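Local coordinates for spindle assembly checkpoint serine/threonine-protein kinase BUB1 (Saccharomyces cerevisiae, PDB 3ESL) that delays anaphase through spindle assembly checkpoint signalling until chromosomes are bioriented, its N-terminal TPR-like domain being the part described here, at residues Glu16-Leu19 with Leu20-Glu24; Met37-Ser41 with Thr42-Glu46; Asp69-Thr72 with Tyr73-Asp76; Glu3-Ser6 with Gln7-Thr11. All coordinates share one frame; numbering follows the deposited sequence. Where two conformers were deposited one is given.

Contact 1 of 4, residues Glu16-Leu19 with Leu20-Glu24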
# COMPACT_ATOMS: atom_id res chain seq x y z
N GLU A 16 -4.30 22.17 -4.17
CA GLU A 16 -2.86 22.35 -3.95
C GLU A 16 -2.62 23.41 -2.88
O GLU A 16 -1.76 23.25 -2.02
CB GLU A 16 -2.14 22.68 -5.26
CG GLU A 16 -2.07 21.54 -6.26
CD GLU A 16 -1.07 20.44 -5.88
OE1 GLU A 16 -0.19 20.70 -5.03
OE2 GLU A 16 -1.15 19.33 -6.45
N GLN A 17 -3.41 24.49 -2.93
CA GLN A 17 -3.33 25.54 -1.92
C GLN A 17 -3.73 25.06 -0.54
O GLN A 17 -3.11 25.43 0.46
CB GLN A 17 -4.19 26.75 -2.32
CG GLN A 17 -3.60 27.55 -3.47
CD GLN A 17 -4.49 28.69 -3.90
OE1 GLN A 17 -4.15 29.44 -4.82
NE2 GLN A 17 -5.64 28.83 -3.25
N ARG A 18 -4.77 24.23 -0.48
CA ARG A 18 -5.22 23.65 0.79
C ARG A 18 -4.15 22.76 1.42
O ARG A 18 -3.97 22.78 2.64
CB ARG A 18 -6.52 22.86 0.58
CG ARG A 18 -7.74 23.74 0.33
CD ARG A 18 -9.02 22.91 0.25
NE ARG A 18 -9.42 22.45 1.57
CZ ARG A 18 -10.38 21.56 1.81
NH1 ARG A 18 -11.05 21.00 0.82
NH2 ARG A 18 -10.65 21.21 3.07
N LEU A 19 -3.42 22.01 0.59
CA LEU A 19 -2.31 21.20 1.09
C LEU A 19 -1.25 22.09 1.73
O LEU A 19 -0.67 21.73 2.76
CB LEU A 19 -1.69 20.33 -0.01
CG LEU A 19 -2.54 19.22 -0.63
CD1 LEU A 19 -1.78 18.52 -1.73
CD2 LEU A 19 -3.00 18.20 0.44
N LEU A 20 -0.99 23.24 1.12
CA LEU A 20 -0.01 24.18 1.68
C LEU A 20 -0.50 24.93 2.91
O LEU A 20 0.28 25.18 3.83
CB LEU A 20 0.47 25.18 0.62
CG LEU A 20 1.14 24.67 -0.65
CD1 LEU A 20 1.51 25.86 -1.54
CD2 LEU A 20 2.38 23.81 -0.36
N ASN A 21 -1.78 25.30 2.92
CA ASN A 21 -2.34 26.18 3.94
C ASN A 21 -3.04 25.48 5.10
O ASN A 21 -3.00 25.97 6.23
CB ASN A 21 -3.36 27.14 3.31
CG ASN A 21 -2.74 28.15 2.36
OD1 ASN A 21 -1.52 28.35 2.34
ND2 ASN A 21 -3.58 28.79 1.55
N ASP A 22 -3.72 24.37 4.82
CA ASP A 22 -4.65 23.79 5.79
C ASP A 22 -4.16 22.53 6.52
O ASP A 22 -4.59 22.28 7.65
CB ASP A 22 -6.01 23.51 5.14
CG ASP A 22 -6.72 24.78 4.68
OD1 ASP A 22 -6.34 25.89 5.10
OD2 ASP A 22 -7.67 24.65 3.88
N LEU A 23 -3.30 21.74 5.88
CA LEU A 23 -2.93 20.42 6.42
C LEU A 23 -2.43 20.45 7.84
O LEU A 23 -2.83 19.62 8.67
CB LEU A 23 -1.84 19.74 5.59
CG LEU A 23 -2.12 18.79 4.44
CD1 LEU A 23 -0.77 18.36 3.89
CD2 LEU A 23 -2.96 17.57 4.86
N GLU A 24 -1.55 21.41 8.11
CA GLU A 24 -0.82 21.44 9.38
C GLU A 24 -1.74 21.50 10.60
O GLU A 24 -1.41 20.94 11.65
CB GLU A 24 0.17 22.59 9.40
CG GLU A 24 1.14 22.53 10.57
CD GLU A 24 2.31 23.48 10.40
OE1 GLU A 24 2.09 24.59 9.86
OE2 GLU A 24 3.44 23.11 10.79
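R18 reaches one helical turn along to D22 near the C-terminal end of helix 4-21. Its CB and CG both pass close to D22 OD2, CG at 3.7 Å. The chain then bends at chi3 (74°), which brings the edge of the guanidinium to the same oxygen: R18 NE lies 3.6 Å from D22 OD2, a long salt bridge, with the guanidinium and carboxylate planes 66° apart. The R18 side chain also touches L32 of helix 29-47. An i to i+4 pair of opposite charges suits this solvent-facing side. In the backbone, D22 N gives R18 O a hydrogen bond of 2.7 Å, and L23 N adds a weak one to the same oxygen as the helix ends. On the inner side L19 and L23 lie alongside each other, pointing the same way, with L19 CD2 4.1 Å from L23 CD1. Branched aliphatic chains suit this buried side, which faces side chains of the next helices. An alanine in place of L23 would probably open a gap beside L19 CD2 and uncover part of the surface of F33. L19 and L23 both pack on F33 of helix 29-47; L19 also meets R62 and L23 meets Y66, so the turn faces helix 49-67 as well.

Contact 2 of 4, residues Met37-Ser41 with Thr42-Glu46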
# COMPACT_ATOMS: atom_id res chain seq x y z
N MET A 37 -7.12 13.00 -3.90
CA MET A 37 -6.81 11.82 -4.71
C MET A 37 -8.04 11.21 -5.39
O MET A 37 -7.97 10.78 -6.55
CB MET A 37 -6.08 10.77 -3.85
CG MET A 37 -4.68 11.23 -3.48
SD MET A 37 -3.83 9.98 -2.49
CE MET A 37 -4.80 9.94 -1.00
N ILE A 38 -9.16 11.19 -4.68
CA ILE A 38 -10.40 10.69 -5.25
C ILE A 38 -10.81 11.59 -6.41
O ILE A 38 -11.19 11.09 -7.47
CB ILE A 38 -11.51 10.58 -4.19
CG1 ILE A 38 -11.17 9.45 -3.20
CG2 ILE A 38 -12.89 10.31 -4.83
CD1 ILE A 38 -11.99 9.47 -1.94
N TRP A 39 -10.69 12.91 -6.22
CA TRP A 39 -11.03 13.87 -7.28
C TRP A 39 -10.12 13.70 -8.51
O TRP A 39 -10.59 13.70 -9.66
CB TRP A 39 -10.99 15.31 -6.77
CG TRP A 39 -11.24 16.30 -7.87
CD1 TRP A 39 -12.45 16.70 -8.34
CD2 TRP A 39 -10.25 16.97 -8.66
NE1 TRP A 39 -12.28 17.59 -9.39
CE2 TRP A 39 -10.94 17.78 -9.59
CE3 TRP A 39 -8.84 16.97 -8.66
CZ2 TRP A 39 -10.27 18.59 -10.53
CZ3 TRP A 39 -8.17 17.78 -9.59
CH2 TRP A 39 -8.90 18.58 -10.52
N ILE A 40 -8.82 13.56 -8.28
CA ILE A 40 -7.88 13.36 -9.38
C ILE A 40 -8.22 12.09 -10.16
O ILE A 40 -8.25 12.10 -11.40
CB ILE A 40 -6.44 13.22 -8.89
CG1 ILE A 40 -5.96 14.49 -8.19
CG2 ILE A 40 -5.50 12.88 -10.08
CD1 ILE A 40 -4.72 14.27 -7.33
N SER A 41 -8.46 11.00 -9.44
CA SER A 41 -8.62 9.69 -10.06
C SER A 41 -9.97 9.54 -10.77
O SER A 41 -10.15 8.62 -11.58
CB SER A 41 -8.43 8.58 -9.02
OG SER A 41 -9.45 8.63 -8.04
N THR A 42 -10.91 10.43 -10.47
CA THR A 42 -12.22 10.39 -11.10
C THR A 42 -12.35 11.55 -12.09
O THR A 42 -12.33 11.33 -13.31
CB THR A 42 -13.37 10.39 -10.07
OG1 THR A 42 -13.26 11.54 -9.21
CG2 THR A 42 -13.34 9.11 -9.22
N SER A 43 -12.43 12.77 -11.59
CA SER A 43 -12.72 13.92 -12.43
C SER A 43 -11.56 14.32 -13.34
O SER A 43 -11.75 14.48 -14.56
CB SER A 43 -13.15 15.11 -11.56
OG SER A 43 -14.35 14.79 -10.87
N TYR A 44 -10.37 14.46 -12.77
CA TYR A 44 -9.23 15.02 -13.50
C TYR A 44 -8.65 14.07 -14.56
O TYR A 44 -8.41 14.48 -15.70
CB TYR A 44 -8.15 15.48 -12.52
CG TYR A 44 -7.07 16.35 -13.13
CD1 TYR A 44 -7.37 17.60 -13.67
CD2 TYR A 44 -5.75 15.92 -13.15
CE1 TYR A 44 -6.37 18.41 -14.22
CE2 TYR A 44 -4.74 16.71 -13.70
CZ TYR A 44 -5.06 17.95 -14.24
OH TYR A 44 -4.05 18.71 -14.78
N ILE A 45 -8.44 12.81 -14.19
CA ILE A 45 -7.86 11.82 -15.09
C ILE A 45 -8.79 11.43 -16.26
O ILE A 45 -8.33 10.94 -17.29
CB ILE A 45 -7.38 10.57 -14.29
CG1 ILE A 45 -6.16 9.91 -14.94
CG2 ILE A 45 -8.52 9.58 -14.06
CD1 ILE A 45 -5.31 9.09 -13.98
N GLU A 46 -10.10 11.66 -16.08
CA GLU A 46 -11.09 11.42 -17.14
C GLU A 46 -10.98 12.43 -18.29
O GLU A 46 -11.39 12.14 -19.42
CB GLU A 46 -12.51 11.43 -16.58
CG GLU A 46 -13.20 10.06 -16.52
CD GLU A 46 -12.86 9.24 -15.28
OE1 GLU A 46 -11.65 9.05 -14.98
OE2 GLU A 46 -13.80 8.76 -14.60
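W39 lays its indole beside S43 and Y44 at a pi-type widening of helix 29-47 of this all-alpha, TPR-like domain. S43 CB and Y44 CB lie over one face of the indole, S43 CB 3.4 Å from W39 NE1. Y44 CB makes a CH-pi contact, 4.0 Å from the centroid of the six-membered ring. The two aromatic rings are nearly parallel, with planes at 25°, but are slid so far apart that they barely overlap; the touch is between W39 CH2 and Y44 CD1. W39 holds CG anti to its backbone N (chi1 176°), which swings the large ring along the helix toward the next turn. The small serine suits its position, its CB lying against the pyrrole part of the indole.

The backbone here makes a wider turn. Y44 N bonds to W39 O and I45 N to I40 O, the latter at 2.9 Å, each five residues back instead of four. Farther out, the indole rests on L8, T11 and K12 of helix 4-21, while Y44 OH is held by K12 and S51. I40 packs on L56 and T59 of helix 49-67. At the start of the widening, T42 turns its hydroxyl back along the helix: T42 OG1 donates to I38 O at 2.7 Å, supplementing the weak bond from T42 N to the same oxygen.

Contact 3 of 4, residues Asp69-Thr72 with Tyr73-Asp76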
# COMPACT_ATOMS: atom_id res chain seq x y z
N ASP A 69 5.05 9.13 9.27
CA ASP A 69 5.72 9.18 10.57
C ASP A 69 4.76 9.54 11.71
O ASP A 69 5.16 9.54 12.89
CB ASP A 69 6.96 10.10 10.54
CG ASP A 69 8.15 9.47 9.81
OD1 ASP A 69 8.40 8.26 9.96
OD2 ASP A 69 8.85 10.21 9.09
N MET A 70 3.50 9.81 11.36
CA MET A 70 2.43 9.98 12.33
C MET A 70 2.00 8.59 12.80
O MET A 70 1.27 7.88 12.08
CB MET A 70 1.24 10.72 11.73
CG MET A 70 1.52 12.17 11.36
SD MET A 70 0.06 12.94 10.65
CE MET A 70 0.64 14.61 10.42
N GLU A 71 2.45 8.23 14.00
CA GLU A 71 2.20 6.91 14.58
C GLU A 71 0.71 6.61 14.73
O GLU A 71 0.30 5.44 14.70
CB GLU A 71 2.89 6.79 15.94
CG GLU A 71 4.41 6.75 15.86
CD GLU A 71 5.08 6.60 17.22
OE1 GLU A 71 5.01 7.55 18.03
OE2 GLU A 71 5.68 5.53 17.46
N THR A 72 -0.09 7.66 14.89
CA THR A 72 -1.53 7.51 15.09
C THR A 72 -2.20 6.88 13.86
O THR A 72 -3.24 6.25 14.00
CB THR A 72 -2.24 8.85 15.41
OG1 THR A 72 -2.21 9.70 14.26
CG2 THR A 72 -1.60 9.57 16.63
N TYR A 73 -1.61 7.07 12.68
CA TYR A 73 -2.18 6.53 11.43
C TYR A 73 -1.68 5.13 11.04
O TYR A 73 -2.12 4.56 10.02
CB TYR A 73 -1.86 7.50 10.29
CG TYR A 73 -2.79 8.69 10.19
CD1 TYR A 73 -4.11 8.54 9.76
CD2 TYR A 73 -2.33 9.98 10.49
CE1 TYR A 73 -4.96 9.63 9.64
CE2 TYR A 73 -3.16 11.07 10.34
CZ TYR A 73 -4.47 10.90 9.92
OH TYR A 73 -5.29 11.97 9.78
N ARG A 74 -0.77 4.57 11.85
CA ARG A 74 -0.11 3.30 11.51
C ARG A 74 -1.07 2.21 11.03
O ARG A 74 -0.80 1.52 10.04
CB ARG A 74 0.69 2.77 12.70
CG ARG A 74 2.10 3.28 12.79
CD ARG A 74 2.81 2.56 13.93
NE ARG A 74 4.14 3.13 14.19
CZ ARG A 74 4.79 2.99 15.35
NH1 ARG A 74 4.24 2.32 16.35
NH2 ARG A 74 5.99 3.53 15.50
N ASN A 75 -2.17 2.03 11.76
CA ASN A 75 -3.15 1.01 11.39
C ASN A 75 -4.50 1.59 11.00
O ASN A 75 -5.54 0.98 11.25
CB ASN A 75 -3.25 -0.07 12.47
CG ASN A 75 -2.02 -0.95 12.50
OD1 ASN A 75 -1.78 -1.72 11.55
ND2 ASN A 75 -1.23 -0.84 13.56
N ASP A 76 -4.47 2.78 10.38
CA ASP A 76 -5.67 3.37 9.79
C ASP A 76 -5.91 2.66 8.45
O ASP A 76 -5.04 2.71 7.57
CB ASP A 76 -5.44 4.88 9.58
CG ASP A 76 -6.70 5.61 9.12
OD1 ASP A 76 -7.39 5.13 8.20
OD2 ASP A 76 -7.01 6.68 9.69
O HOH W 1 -3.28 3.25 13.95
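A methionine sulfur meets the rim of a tyrosine ring: M70 SD sits at the edge of Y73, 4.9 Å from its centroid and 80° off the ring normal. In this Met-aromatic contact the two side chains run alongside and point the same way, M70 SD coming 3.7 Å from Y73 CE2, while M70 CB also lies at the ring edge. The long, flexible thioether is extended beyond CG, which carries the sulfur out along the ring.

E71 and R74 form a second pair, side by side, three residues apart. In one of two modelled conformers of the glutamate, E71 OE2 makes a salt bridge of 2.8 Å with R74 NH2, although the carboxylate and guanidinium planes stand 81° apart. In that conformer E71 CG lies over one face of the guanidinium, offset toward its rim. A leucine in place of R74 would probably leave the E71 carboxylate without this charged mate.

The backbone is wound tightly enough to bring these pairs together. Y73 N bonds to M70 O, and R74 N to E71 O at 3.2 Å, both donors standing above the carbonyl plane. A type I turn from Y73 to D76 follows, and one water links T72 O to N75 N, 2.7 Å from the latter.

The loop joins helix 49-67 to helix 77-90, which D76 N-caps. The Y73 ring packs on P29 at the start of helix 29-47 with its hydroxyl bonded to D28, and the backbone of R74 pairs with G111, beyond helix 95-108.

Contact 4 of 4, residues Glu3-Ser6 with Gln7-Thr11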
# COMPACT_ATOMS: atom_id res chain seq x y z
N GLU A 3 -14.38 25.19 -20.97
CA GLU A 3 -15.31 25.44 -19.83
C GLU A 3 -15.13 24.43 -18.69
O GLU A 3 -15.02 24.81 -17.52
CB GLU A 3 -16.78 25.49 -20.30
CG GLU A 3 -17.23 24.31 -21.18
CD GLU A 3 -18.69 24.39 -21.60
OE1 GLU A 3 -19.15 25.49 -21.99
OE2 GLU A 3 -19.38 23.35 -21.55
N GLN A 4 -15.09 23.15 -19.05
CA GLN A 4 -14.90 22.06 -18.10
C GLN A 4 -13.45 21.98 -17.64
O GLN A 4 -13.18 21.84 -16.44
CB GLN A 4 -15.34 20.73 -18.73
CG GLN A 4 -15.43 19.57 -17.75
CD GLN A 4 -15.97 18.31 -18.40
OE1 GLN A 4 -15.40 17.80 -19.37
NE2 GLN A 4 -17.07 17.79 -17.86
N HIS A 5 -12.53 22.06 -18.59
CA HIS A 5 -11.09 21.98 -18.33
C HIS A 5 -10.61 23.08 -17.38
O HIS A 5 -9.78 22.84 -16.49
CB HIS A 5 -10.32 22.04 -19.65
CG HIS A 5 -8.99 21.35 -19.62
ND1 HIS A 5 -8.81 20.06 -20.05
CD2 HIS A 5 -7.77 21.79 -19.21
CE1 HIS A 5 -7.54 19.72 -19.91
NE2 HIS A 5 -6.89 20.75 -19.40
N SER A 6 -11.15 24.29 -17.56
CA SER A 6 -10.82 25.46 -16.74
C SER A 6 -11.29 25.31 -15.29
O SER A 6 -10.54 25.62 -14.35
CB SER A 6 -11.42 26.72 -17.35
OG SER A 6 -11.32 27.82 -16.45
N GLN A 7 -12.52 24.84 -15.12
CA GLN A 7 -13.08 24.57 -13.80
C GLN A 7 -12.27 23.48 -13.10
O GLN A 7 -11.99 23.59 -11.91
CB GLN A 7 -14.57 24.20 -13.90
CG GLN A 7 -15.49 25.41 -14.13
CD GLN A 7 -16.90 25.04 -14.61
OE1 GLN A 7 -17.09 24.08 -15.36
NE2 GLN A 7 -17.89 25.83 -14.20
N LEU A 8 -11.88 22.46 -13.86
CA LEU A 8 -11.08 21.37 -13.30
C LEU A 8 -9.71 21.87 -12.86
O LEU A 8 -9.21 21.48 -11.80
CB LEU A 8 -10.95 20.21 -14.30
CG LEU A 8 -12.21 19.38 -14.55
CD1 LEU A 8 -11.99 18.45 -15.72
CD2 LEU A 8 -12.66 18.60 -13.32
N ASN A 9 -9.10 22.74 -13.66
CA ASN A 9 -7.81 23.31 -13.27
C ASN A 9 -7.85 24.20 -12.04
O ASN A 9 -6.89 24.23 -11.25
CB ASN A 9 -7.13 24.04 -14.43
CG ASN A 9 -6.11 23.17 -15.11
OD1 ASN A 9 -4.93 23.20 -14.76
ND2 ASN A 9 -6.56 22.35 -16.05
N GLN A 10 -8.94 24.95 -11.87
CA GLN A 10 -9.10 25.76 -10.68
C GLN A 10 -9.22 24.86 -9.45
O GLN A 10 -8.68 25.17 -8.39
CB GLN A 10 -10.34 26.65 -10.78
CG GLN A 10 -10.22 27.69 -11.89
CD GLN A 10 -11.44 28.57 -12.01
OE1 GLN A 10 -12.57 28.14 -11.80
NE2 GLN A 10 -11.21 29.83 -12.37
N THR A 11 -9.92 23.74 -9.62
CA THR A 11 -10.13 22.80 -8.52
C THR A 11 -8.79 22.20 -8.09
O THR A 11 -8.52 22.08 -6.89
CB THR A 11 -11.16 21.70 -8.86
OG1 THR A 11 -12.45 22.30 -9.07
CG2 THR A 11 -11.29 20.69 -7.72
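H5 and N9 sit one turn apart near the start of helix 4-21, the first helix of this all-alpha, TPR-like domain, and N9 bonds back to the carbonyl of H5. Two donors grip that oxygen from opposite faces of its plane: N9 N at 2.9 Å, the regular helical bond, and N9 ND2 at 3.3 Å. The side-chain bond is nearly straight (165°) and leaves within the amide plane, although the donor stands above the carbonyl plane. The short asparagine side chain folds its amide back onto the preceding turn. N9 ND2 is also 3.4 Å from H5 CD2, and ring and amide run alongside with their planes 26° apart.

The other carbonyls follow the helical pattern. Q4 O accepts from L8 N and S6 O from Q10 N, both at 3.0 Å, whereas E3 O receives a weak bond from Q7 N in the first turn.

Apolar contact is slight, Q4 CG lying 4.1 Å from L8 CD1. The leucine suits the side turned toward helix 29-47, where it packs on W39 and V47; H5 also touches V47. Polar side chains suit the more exposed remainder of these two turns. A second carbonyl has two donors: Q7 O accepts from T11 N and from the hydroxyl of T11, whose OG1 lies 3.2 Å away and approaches from the other face of the carbonyl plane.

In the fold
Contacts 4 and 1 lie near the two ends of helix 4-21, their centres 19 Å apart. Contact 2 belongs to the next helix, 29-47, and its centre is 12 Å from that of contact 4. These two touch directly: W39 CH2 lies 3.2 Å from L8 O, and W39 CE2 lies 3.5 Å from T11 CG2. Contact 3 is separate, its centre about 20 Å from contact 1 and 34 Å from contact 4, yet Y73 and L23 both pack on P29, where helix 29-47 begins. A buffer molecule, 2-[N-cyclohexylamino]ethane sulfonic acid, lies about 4 Å from the S41 side chain in contact 2, probably brought by the crystallisation liquor.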